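Local coordinates for protein 2-dehydropantoate 2-reductase (Bacillus subtilis, PDB 3EGO) that probably catalyses the NADPH-dependent reduction of 2-dehydropantoate (ketopantoate) to (R)-pantoate in pantothenate biosynthesis, at residues 14-19 with 122-127; 37-42 with 130-135; 94-99 with 157-162; 73-76 with 82-85. All blocks are in the same frame, centred on the assembly; numbering follows the deposited sequence.

Contact 1. Residues 14-19 with 122-127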
loop_
_atom_site.group_PDB
_atom_site.type_symbol
_atom_site.label_atom_id
_atom_site.label_comp_id
_atom_site.label_asym_id
_atom_site.label_seq_id
_atom_site.Cartn_x
_atom_site.Cartn_y
_atom_site.Cartn_z
ATOM N N GLY A 14 3.473 29.687 -3.291
ATOM C CA GLY A 14 3.042 31.037 -2.942
ATOM C C GLY A 14 4.176 31.990 -2.635
ATOM O O GLY A 14 4.217 33.110 -3.137
ATOM N N LEU A 15 5.108 31.561 -1.798
ATOM C CA LEU A 15 6.217 32.438 -1.436
ATOM C C LEU A 15 7.089 32.740 -2.640
ATOM O O LEU A 15 7.624 33.827 -2.768
ATOM C CB LEU A 15 7.057 31.786 -0.329
ATOM C CG LEU A 15 6.274 31.576 0.999
ATOM C CD1 LEU A 15 7.170 30.780 1.990
ATOM C CD2 LEU A 15 5.815 32.891 1.586
ATOM N N LEU A 16 7.314 31.724 -3.478
ATOM C CA LEU A 16 8.134 31.884 -4.697
ATOM C C LEU A 16 7.485 32.921 -5.621
ATOM O O LEU A 16 8.152 33.860 -6.094
ATOM C CB LEU A 16 8.203 30.529 -5.436
ATOM C CG LEU A 16 9.067 30.528 -6.714
ATOM C CD1 LEU A 16 10.491 30.433 -6.379
ATOM C CD2 LEU A 16 8.632 29.351 -7.554
ATOM N N CYS A 17 6.166 32.789 -5.853
ATOM C CA CYS A 17 5.485 33.747 -6.717
ATOM C C CYS A 17 5.495 35.143 -6.084
ATOM O O CYS A 17 5.649 36.144 -6.760
ATOM C CB CYS A 17 4.014 33.330 -6.922
ATOM S SG CYS A 17 3.818 31.844 -7.940
ATOM N N ALA A 18 5.299 35.205 -4.768
ATOM C CA ALA A 18 5.250 36.515 -4.101
ATOM C C ALA A 18 6.597 37.212 -4.251
ATOM O O ALA A 18 6.631 38.378 -4.568
ATOM C CB ALA A 18 4.899 36.321 -2.616
ATOM N N TYR A 19 7.708 36.498 -4.052
ATOM C CA TYR A 19 8.996 37.132 -4.209
ATOM C C TYR A 19 9.174 37.744 -5.623
ATOM O O TYR A 19 9.506 38.940 -5.832
ATOM C CB TYR A 19 10.161 36.161 -3.899
ATOM C CG TYR A 19 11.456 36.899 -4.216
ATOM C CD1 TYR A 19 11.974 37.839 -3.320
ATOM C CD2 TYR A 19 12.091 36.742 -5.450
ATOM C CE1 TYR A 19 13.111 38.558 -3.634
ATOM C CE2 TYR A 19 13.196 37.443 -5.769
ATOM C CZ TYR A 19 13.694 38.373 -4.858
ATOM O OH TYR A 19 14.818 39.086 -5.193
ATOM N N VAL A 122 3.165 24.938 -12.590
ATOM C CA VAL A 122 4.396 25.511 -12.085
ATOM C C VAL A 122 5.480 24.465 -12.289
ATOM O O VAL A 122 5.423 23.397 -11.673
ATOM C CB VAL A 122 4.285 25.769 -10.585
ATOM C CG1 VAL A 122 5.647 26.197 -10.007
ATOM C CG2 VAL A 122 3.186 26.803 -10.292
ATOM N N GLU A 123 6.474 24.781 -13.109
ATOM C CA GLU A 123 7.603 23.879 -13.327
ATOM C C GLU A 123 8.886 24.207 -12.556
ATOM O O GLU A 123 9.920 23.569 -12.751
ATOM C CB GLU A 123 7.944 23.845 -14.819
ATOM C CG GLU A 123 6.745 23.464 -15.693
ATOM C CD GLU A 123 7.117 23.371 -17.193
ATOM O OE1 GLU A 123 6.544 22.500 -17.895
ATOM O OE2 GLU A 123 7.985 24.167 -17.658
ATOM N N HIS A 124 8.813 25.187 -11.675
ATOM C CA HIS A 124 9.930 25.506 -10.802
ATOM C C HIS A 124 10.023 24.459 -9.748
ATOM O O HIS A 124 9.023 23.821 -9.447
ATOM C CB HIS A 124 9.639 26.816 -10.095
ATOM C CG HIS A 124 9.633 28.001 -10.996
ATOM N ND1 HIS A 124 10.783 28.518 -11.545
ATOM C CD2 HIS A 124 8.621 28.785 -11.432
ATOM C CE1 HIS A 124 10.481 29.570 -12.283
ATOM N NE2 HIS A 124 9.180 29.762 -12.221
ATOM N N GLY A 125 11.223 24.305 -9.180
ATOM C CA GLY A 125 11.436 23.596 -7.936
ATOM C C GLY A 125 11.460 24.668 -6.851
ATOM O O GLY A 125 12.149 25.652 -6.978
ATOM N N ALA A 126 10.712 24.481 -5.788
ATOM C CA ALA A 126 10.721 25.455 -4.710
ATOM C C ALA A 126 10.400 24.746 -3.414
ATOM O O ALA A 126 9.486 23.905 -3.366
ATOM C CB ALA A 126 9.681 26.545 -4.986
ATOM N N VAL A 127 11.125 25.106 -2.362
ATOM C CA VAL A 127 11.009 24.403 -1.076
ATOM C C VAL A 127 10.864 25.461 0.027
ATOM O O VAL A 127 11.766 26.285 0.198
ATOM C CB VAL A 127 12.288 23.539 -0.815
ATOM C CG1 VAL A 127 12.272 22.943 0.583
ATOM C CG2 VAL A 127 12.449 22.431 -1.864
#
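L16 on helix 12-22 meets H124 and A126 in an apolar helix-on-sheet contact within the Rossmann-type NADP-binding domain. The glycine-rich segment G9 to G14, which by similarity binds NADP(+) and carries the GxGxxG spacing characteristic of this fold, runs into the first turn of this helix; A126, near the end of the long strand 116-128, is by similarity a cofactor-binding residue as well. The contact thus joins the helix that begins in the glycine-rich segment to a strand bearing another probable NADP(+) residue. The CD2 branch of the leucine makes the closest contacts. L16 has CG anti to the backbone N (chi1 -178°), which carries the isobutyl group off the helix toward the strand and brings CD2 up to both partners. L16 CD2 lies 3.7 Å from H124 CB and 3.8 Å from H124 CG, approaching the imidazole obliquely, and 3.9 Å from A126 CB. G125 between them contributes no side chain, and the extended chain brings the side chains of H124 and A126 out toward the helix together. The backbones stay well apart, with 6.9 Å between L16 CA and A126 CA, and no hydrogen bond crosses, so the joint rests on methyl and ring contacts. Beyond it the H124 ring meets F166 with nearly parallel planes and H136 at a steep angle, while L16 also touches L47 and H136. Within the imidazole, H124 CD2 comes 3.9 Å from L16 CD2.

Contact 2. Residues 37-42 with 130-135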
loop_
_atom_site.group_PDB
_atom_site.type_symbol
_atom_site.label_atom_id
_atom_site.label_comp_id
_atom_site.label_asym_id
_atom_site.label_seq_id
_atom_site.Cartn_x
_atom_site.Cartn_y
_atom_site.Cartn_z
ATOM N N ALA A 37 1.214 35.546 8.310
ATOM C CA ALA A 37 0.910 36.859 7.778
ATOM C C ALA A 37 1.662 37.942 8.536
ATOM O O ALA A 37 2.207 38.869 7.934
ATOM C CB ALA A 37 -0.617 37.109 7.764
ATOM N N ALA A 38 1.724 37.812 9.866
ATOM C CA ALA A 38 2.425 38.792 10.689
ATOM C C ALA A 38 3.903 38.753 10.404
ATOM O O ALA A 38 4.559 39.781 10.351
ATOM C CB ALA A 38 2.175 38.535 12.206
ATOM N N ALA A 39 4.438 37.552 10.244
ATOM C CA ALA A 39 5.884 37.406 10.052
ATOM C C ALA A 39 6.379 37.919 8.694
ATOM O O ALA A 39 7.521 38.394 8.581
ATOM C CB ALA A 39 6.308 35.959 10.269
ATOM N N ILE A 40 5.550 37.769 7.659
ATOM C CA ILE A 40 5.884 38.289 6.309
ATOM C C ILE A 40 5.831 39.820 6.324
ATOM O O ILE A 40 6.764 40.494 5.881
ATOM C CB ILE A 40 4.896 37.769 5.238
ATOM C CG1 ILE A 40 5.192 36.284 4.900
ATOM C CG2 ILE A 40 4.957 38.664 3.982
ATOM C CD1 ILE A 40 3.994 35.514 4.214
ATOM N N GLN A 41 4.728 40.348 6.852
ATOM C CA GLN A 41 4.533 41.785 6.985
ATOM C C GLN A 41 5.695 42.368 7.814
ATOM O O GLN A 41 5.936 43.567 7.763
ATOM C CB GLN A 41 3.138 42.086 7.575
ATOM C CG GLN A 41 2.586 43.511 7.359
ATOM C CD GLN A 41 2.042 43.785 5.943
ATOM O OE1 GLN A 41 0.899 43.439 5.600
ATOM N NE2 GLN A 41 2.854 44.460 5.133
ATOM N N SER A 42 6.460 41.491 8.487
ATOM C CA SER A 42 7.551 41.856 9.415
ATOM C C SER A 42 9.009 41.799 8.923
ATOM O O SER A 42 9.731 42.791 9.040
ATOM C CB SER A 42 7.443 41.049 10.707
ATOM O OG SER A 42 6.339 41.494 11.472
ATOM N N SER A 130 10.783 28.229 5.916
ATOM C CA SER A 130 10.141 28.749 7.119
ATOM C C SER A 130 8.902 29.504 6.703
ATOM O O SER A 130 8.561 29.545 5.523
ATOM C CB SER A 130 11.079 29.709 7.851
ATOM O OG SER A 130 11.348 30.833 7.040
ATOM N N ASP A 131 8.223 30.142 7.658
ATOM C CA ASP A 131 7.068 31.000 7.320
ATOM C C ASP A 131 7.382 32.137 6.330
ATOM O O ASP A 131 6.501 32.620 5.646
ATOM C CB ASP A 131 6.428 31.613 8.591
ATOM C CG ASP A 131 5.276 30.730 9.191
ATOM O OD1 ASP A 131 4.757 29.803 8.532
ATOM O OD2 ASP A 131 4.882 30.979 10.342
ATOM N N THR A 132 8.609 32.628 6.305
ATOM C CA THR A 132 8.939 33.726 5.411
ATOM C C THR A 132 9.982 33.385 4.322
ATOM O O THR A 132 10.344 34.228 3.500
ATOM C CB THR A 132 9.471 34.967 6.215
ATOM O OG1 THR A 132 10.667 34.581 6.894
ATOM C CG2 THR A 132 8.452 35.438 7.250
ATOM N N ALA A 133 10.478 32.163 4.277
ATOM C CA ALA A 133 11.624 31.913 3.421
ATOM C C ALA A 133 11.404 30.719 2.484
ATOM O O ALA A 133 10.772 29.708 2.889
ATOM C CB ALA A 133 12.884 31.690 4.278
ATOM N N VAL A 134 11.932 30.837 1.254
ATOM C CA VAL A 134 11.743 29.824 0.223
ATOM C C VAL A 134 13.039 29.643 -0.561
ATOM O O VAL A 134 13.740 30.608 -0.930
ATOM C CB VAL A 134 10.510 30.142 -0.722
ATOM C CG1 VAL A 134 10.775 31.395 -1.577
ATOM C CG2 VAL A 134 10.190 28.940 -1.682
ATOM N N ASP A 135 13.354 28.402 -0.879
ATOM C CA ASP A 135 14.570 28.148 -1.625
ATOM C C ASP A 135 14.135 27.846 -3.040
ATOM O O ASP A 135 13.325 26.941 -3.236
ATOM C CB ASP A 135 15.223 26.936 -1.000
ATOM C CG ASP A 135 16.578 26.590 -1.604
ATOM O OD1 ASP A 135 17.072 27.273 -2.516
ATOM O OD2 ASP A 135 17.162 25.601 -1.128
#
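T132 and I40 pass each other in opposite directions where helix 34-43 of the Rossmann-type domain packs against the turn leading into strand 133-138. T132 aims its methyl at the helix: CG2 stands anti to the carbonyl carbon and OG1 takes the place between N and C (chi1 62°). That methyl sits over the backbone of the helix, 3.4 Å from A39 O and 3.7 Å from I40 N. T132 CG2 is also 3.7 Å from A39 CB, which faces it. I40 reaches past it with the longer branch, CG1 being 4.1 Å from T132 CG2. The backbones come close, with I40 CA and T132 CA 5.6 Å apart. D131 adds its CB side to the cover over the helix, but its carboxylate turns to R33 in a salt bridge, and its carbonyl accepts a hydrogen bond from Q36. No hydrogen bond joins the two segments themselves. The longer branch of I40 runs on beside the peptide preceding T132, where I40 CG1 is 4.0 Å from D131 O and I40 CD1 is 4.1 Å from D131 O.

Contact 3. Residues 94-99 with 157-162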
loop_
_atom_site.group_PDB
_atom_site.type_symbol
_atom_site.label_atom_id
_atom_site.label_comp_id
_atom_site.label_asym_id
_atom_site.label_seq_id
_atom_site.Cartn_x
_atom_site.Cartn_y
_atom_site.Cartn_z
ATOM N N ASN A 94 -9.328 38.828 -12.293
ATOM C CA ASN A 94 -8.577 37.739 -12.909
ATOM C C ASN A 94 -8.146 36.797 -11.789
ATOM O O ASN A 94 -7.625 37.266 -10.780
ATOM C CB ASN A 94 -7.325 38.301 -13.575
ATOM C CG ASN A 94 -7.644 39.378 -14.626
ATOM O OD1 ASN A 94 -8.559 39.202 -15.424
ATOM N ND2 ASN A 94 -6.869 40.479 -14.637
ATOM N N ILE A 95 -8.345 35.495 -11.980
ATOM C CA ILE A 95 -7.867 34.504 -11.022
ATOM C C ILE A 95 -7.082 33.501 -11.784
ATOM O O ILE A 95 -7.601 32.925 -12.750
ATOM C CB ILE A 95 -8.991 33.711 -10.372
ATOM C CG1 ILE A 95 -10.155 34.615 -9.987
ATOM C CG2 ILE A 95 -8.450 32.937 -9.130
ATOM C CD1 ILE A 95 -9.891 35.546 -8.851
ATOM N N LEU A 96 -5.831 33.284 -11.355
ATOM C CA LEU A 96 -4.979 32.258 -11.958
ATOM C C LEU A 96 -4.823 31.074 -11.007
ATOM O O LEU A 96 -4.252 31.232 -9.961
ATOM C CB LEU A 96 -3.585 32.819 -12.304
ATOM C CG LEU A 96 -2.558 31.836 -12.883
ATOM C CD1 LEU A 96 -3.084 31.170 -14.168
ATOM C CD2 LEU A 96 -1.174 32.551 -13.136
ATOM N N PHE A 97 -5.350 29.897 -11.356
ATOM C CA PHE A 97 -5.212 28.706 -10.489
ATOM C C PHE A 97 -3.964 27.911 -10.804
ATOM O O PHE A 97 -3.783 27.482 -11.941
ATOM C CB PHE A 97 -6.436 27.803 -10.671
ATOM C CG PHE A 97 -7.670 28.367 -10.083
ATOM C CD1 PHE A 97 -7.993 28.103 -8.757
ATOM C CD2 PHE A 97 -8.509 29.193 -10.834
ATOM C CE1 PHE A 97 -9.146 28.650 -8.176
ATOM C CE2 PHE A 97 -9.668 29.737 -10.279
ATOM C CZ PHE A 97 -9.987 29.478 -8.941
ATOM N N LEU A 98 -3.090 27.702 -9.818
ATOM C CA LEU A 98 -1.860 27.006 -10.092
ATOM C C LEU A 98 -1.762 25.687 -9.330
ATOM O O LEU A 98 -0.677 25.114 -9.233
ATOM C CB LEU A 98 -0.649 27.893 -9.762
ATOM C CG LEU A 98 -0.425 29.107 -10.647
ATOM C CD1 LEU A 98 0.851 29.782 -10.172
ATOM C CD2 LEU A 98 -0.288 28.666 -12.117
ATOM N N GLN A 99 -2.914 25.212 -8.875
ATOM C CA GLN A 99 -3.118 23.937 -8.185
ATOM C C GLN A 99 -2.517 22.720 -8.856
ATOM O O GLN A 99 -2.540 22.596 -10.066
ATOM C CB GLN A 99 -4.618 23.689 -8.036
ATOM C CG GLN A 99 -5.392 24.896 -7.496
ATOM C CD GLN A 99 -5.184 25.037 -6.015
ATOM O OE1 GLN A 99 -4.492 25.959 -5.556
ATOM N NE2 GLN A 99 -5.749 24.097 -5.240
ATOM N N ILE A 157 -0.157 43.070 -19.400
ATOM C CA ILE A 157 0.596 44.085 -18.687
ATOM C C ILE A 157 1.150 43.434 -17.447
ATOM O O ILE A 157 2.338 43.588 -17.145
ATOM C CB ILE A 157 -0.243 45.363 -18.387
ATOM C CG1 ILE A 157 -0.595 46.081 -19.690
ATOM C CG2 ILE A 157 0.528 46.327 -17.512
ATOM C CD1 ILE A 157 -1.638 47.196 -19.508
ATOM N N LEU A 158 0.317 42.637 -16.772
ATOM C CA LEU A 158 0.756 41.984 -15.538
ATOM C C LEU A 158 2.044 41.205 -15.785
ATOM O O LEU A 158 2.987 41.349 -15.032
ATOM C CB LEU A 158 -0.335 41.082 -14.947
ATOM C CG LEU A 158 -1.470 41.809 -14.212
ATOM C CD1 LEU A 158 -2.749 40.994 -14.269
ATOM C CD2 LEU A 158 -1.041 42.135 -12.759
ATOM N N PHE A 159 2.078 40.393 -16.847
ATOM C CA PHE A 159 3.177 39.508 -17.115
ATOM C C PHE A 159 4.139 40.040 -18.174
ATOM O O PHE A 159 4.992 39.305 -18.653
ATOM C CB PHE A 159 2.699 38.110 -17.533
ATOM C CG PHE A 159 1.967 37.364 -16.464
ATOM C CD1 PHE A 159 2.143 37.676 -15.112
ATOM C CD2 PHE A 159 1.078 36.333 -16.815
ATOM C CE1 PHE A 159 1.453 36.956 -14.122
ATOM C CE2 PHE A 159 0.390 35.596 -15.836
ATOM C CZ PHE A 159 0.579 35.921 -14.482
ATOM N N GLN A 160 4.025 41.321 -18.504
ATOM C CA GLN A 160 4.885 41.927 -19.518
ATOM C C GLN A 160 6.364 41.769 -19.185
ATOM O O GLN A 160 7.165 41.425 -20.053
ATOM C CB GLN A 160 4.552 43.427 -19.686
ATOM C CG GLN A 160 5.362 44.080 -20.818
ATOM C CD GLN A 160 5.091 45.561 -21.001
ATOM O OE1 GLN A 160 4.360 46.186 -20.216
ATOM N NE2 GLN A 160 5.681 46.139 -22.054
ATOM N N HIS A 161 6.727 42.038 -17.928
ATOM C CA HIS A 161 8.115 41.976 -17.504
ATOM C C HIS A 161 8.331 41.056 -16.314
ATOM O O HIS A 161 7.683 41.218 -15.270
ATOM C CB HIS A 161 8.607 43.382 -17.160
ATOM C CG HIS A 161 8.734 44.265 -18.362
ATOM N ND1 HIS A 161 8.104 45.486 -18.464
ATOM C CD2 HIS A 161 9.402 44.083 -19.529
ATOM C CE1 HIS A 161 8.390 46.028 -19.635
ATOM N NE2 HIS A 161 9.173 45.197 -20.300
ATOM N N ASN A 162 9.224 40.087 -16.477
ATOM C CA ASN A 162 9.563 39.212 -15.346
ATOM C C ASN A 162 11.043 39.009 -15.103
ATOM O O ASN A 162 11.832 39.188 -16.024
ATOM C CB ASN A 162 8.837 37.888 -15.493
ATOM C CG ASN A 162 7.402 38.019 -15.114
ATOM O OD1 ASN A 162 6.553 38.114 -15.968
ATOM N ND2 ASN A 162 7.133 38.109 -13.804
#
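L96 reaches out from strand 94-97 to the rim of the F159 ring. Rotation about the CA–CB bond places CG anti to the backbone N (chi1 177°). Of the two methyls beyond CG, CD2 makes the touch, 4.0 Å from F159 CZ, while CD1 stays farther from the ring. The methyl arrives at the ring edge, near its plane, and the two side chains run obliquely to each other. F159 extends from a type I turn, I157 to Q160, closed by Q160 N bonding to I157 O at 3.1 Å. Two residues back along the strand, on the same side, N94 meets the other large side chain of the turn, with N94 ND2 4.2 Å from L158 CD1. This is van der Waals contact: R154 NE donates to N94 OD1, and N94 ND2 makes a weak hydrogen bond to D69 O. The wide backbone spacing, 10.6 Å from N94 CA to L158 CA, leaves the side chains to bridge the gap. Strand 94-97 lies in the sheet between parallel neighbours 70-73 and 116-128, and the turn, from the loop between strands 142-146 and 168-170, packs against the sheet there, with W144 stacked edge-to-face on F159.

Contact 4. Residues 73-76 with 82-85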
loop_
_atom_site.group_PDB
_atom_site.type_symbol
_atom_site.label_atom_id
_atom_site.label_comp_id
_atom_site.label_asym_id
_atom_site.label_seq_id
_atom_site.Cartn_x
_atom_site.Cartn_y
_atom_site.Cartn_z
ATOM N N VAL A 73 -3.827 31.510 -7.121
ATOM C CA VAL A 73 -4.268 30.529 -6.123
ATOM C C VAL A 73 -3.331 29.334 -6.113
ATOM O O VAL A 73 -3.190 28.632 -7.110
ATOM C CB VAL A 73 -5.734 30.066 -6.372
ATOM C CG1 VAL A 73 -6.119 28.876 -5.398
ATOM C CG2 VAL A 73 -6.698 31.248 -6.202
ATOM N N THR A 74 -2.681 29.110 -4.969
ATOM C CA THR A 74 -1.608 28.135 -4.875
ATOM C C THR A 74 -1.871 27.075 -3.779
ATOM O O THR A 74 -1.012 26.208 -3.553
ATOM C CB THR A 74 -0.231 28.838 -4.597
ATOM O OG1 THR A 74 -0.247 29.402 -3.283
ATOM C CG2 THR A 74 0.007 29.988 -5.558
ATOM N N VAL A 75 -3.039 27.129 -3.126
ATOM C CA VAL A 75 -3.337 26.240 -1.982
ATOM C C VAL A 75 -3.644 24.814 -2.381
ATOM O O VAL A 75 -4.059 24.552 -3.497
ATOM C CB VAL A 75 -4.526 26.729 -1.102
ATOM C CG1 VAL A 75 -4.345 28.165 -0.693
ATOM C CG2 VAL A 75 -5.876 26.476 -1.800
ATOM N N LYS A 76 -3.451 23.902 -1.438
ATOM C CA LYS A 76 -3.849 22.520 -1.598
ATOM C C LYS A 76 -5.358 22.382 -1.770
ATOM O O LYS A 76 -6.139 23.143 -1.186
ATOM C CB LYS A 76 -3.384 21.711 -0.393
ATOM C CG LYS A 76 -1.868 21.554 -0.319
ATOM N N SER A 82 -12.883 26.716 0.943
ATOM C CA SER A 82 -12.975 28.038 1.586
ATOM C C SER A 82 -12.571 29.200 0.665
ATOM O O SER A 82 -13.159 30.284 0.713
ATOM C CB SER A 82 -12.130 28.091 2.859
ATOM O OG SER A 82 -10.929 27.377 2.689
ATOM N N VAL A 83 -11.538 28.979 -0.142
ATOM C CA VAL A 83 -11.107 29.964 -1.127
ATOM C C VAL A 83 -12.246 30.365 -2.058
ATOM O O VAL A 83 -12.510 31.563 -2.231
ATOM C CB VAL A 83 -9.925 29.429 -1.976
ATOM C CG1 VAL A 83 -9.508 30.457 -3.027
ATOM C CG2 VAL A 83 -8.754 29.099 -1.082
ATOM N N PHE A 84 -12.907 29.366 -2.648
ATOM C CA PHE A 84 -14.022 29.592 -3.564
ATOM C C PHE A 84 -15.079 30.449 -2.902
ATOM O O PHE A 84 -15.666 31.324 -3.542
ATOM C CB PHE A 84 -14.661 28.266 -4.016
ATOM C CG PHE A 84 -13.895 27.558 -5.107
ATOM C CD1 PHE A 84 -13.639 28.191 -6.314
ATOM C CD2 PHE A 84 -13.425 26.271 -4.923
ATOM C CE1 PHE A 84 -12.925 27.562 -7.307
ATOM C CE2 PHE A 84 -12.696 25.621 -5.926
ATOM C CZ PHE A 84 -12.452 26.267 -7.114
ATOM N N SER A 85 -15.306 30.197 -1.610
ATOM C CA SER A 85 -16.331 30.924 -0.835
ATOM C C SER A 85 -15.988 32.400 -0.672
ATOM O O SER A 85 -16.866 33.267 -0.738
ATOM C CB SER A 85 -16.554 30.263 0.528
ATOM O OG SER A 85 -17.372 29.112 0.398
#
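V83 faces V73 and V75 in a small aliphatic contact between the end of strand 70-73, with the loop that follows, and helix 80-86. The close part is a pair of methyls: V83 CG2 and V75 CG2 approach to 4.0 Å as the two side chains slide past each other in opposite directions. V75 reaches this point with CG2 between its backbone N and carbonyl carbon (chi1 -51°). The other branch of V83 is looser, with CG1 standing 4.3 Å from V73 CG2. Here V83 CG1 is anti to the backbone N (chi1 179°), with CG1 directed to V73 at the strand end and CG2 to V75 in the loop. All three valines are buried, and no hydrogen bond joins the segments; the closest CA atoms, V73 CA and V83 CA, are 8.5 Å apart. The helix surface beyond V83 is more open: S82 is exposed, and its hydroxyl bonds to Q79 O, just before the helix. Between V73 and V75, T74 OG1 bonds to I8 O of strand 4-8. In this Rossmann-type sheet, strand 70-73 runs parallel between strands 4-8 and 94-97. I8 touches all three valines, and V75 lies beside G9 of the probable NADP(+) turn, so helix 80-86 packs on the sheet next to the end of strand 4-8 that leads into the glycine-rich turn.

In the fold
All four contacts lie on or in one mixed sheet of the NADP-binding domain. Contacts 3 and 4 are buried, 1 and 2 only partly, contact 2 lying farthest from the chain centre. Contacts 1 and 2 meet through adjacent antiparallel strands, V127 O lying 2.9 Å from D135 N, while L15 packs on V134. Contacts 3 and 4 likewise share a strand pair, with V73 bonded to L96 and L98 on parallel neighbours. Contact 1 reaches contact 3 through V122 and L98. Contact 4 is purely aliphatic; contact 2 sets a methyl against helix backbone; contacts 1 and 3 set a leucine methyl against an aromatic residue, with an alanine added in 1 and an amide–leucine touch in 3.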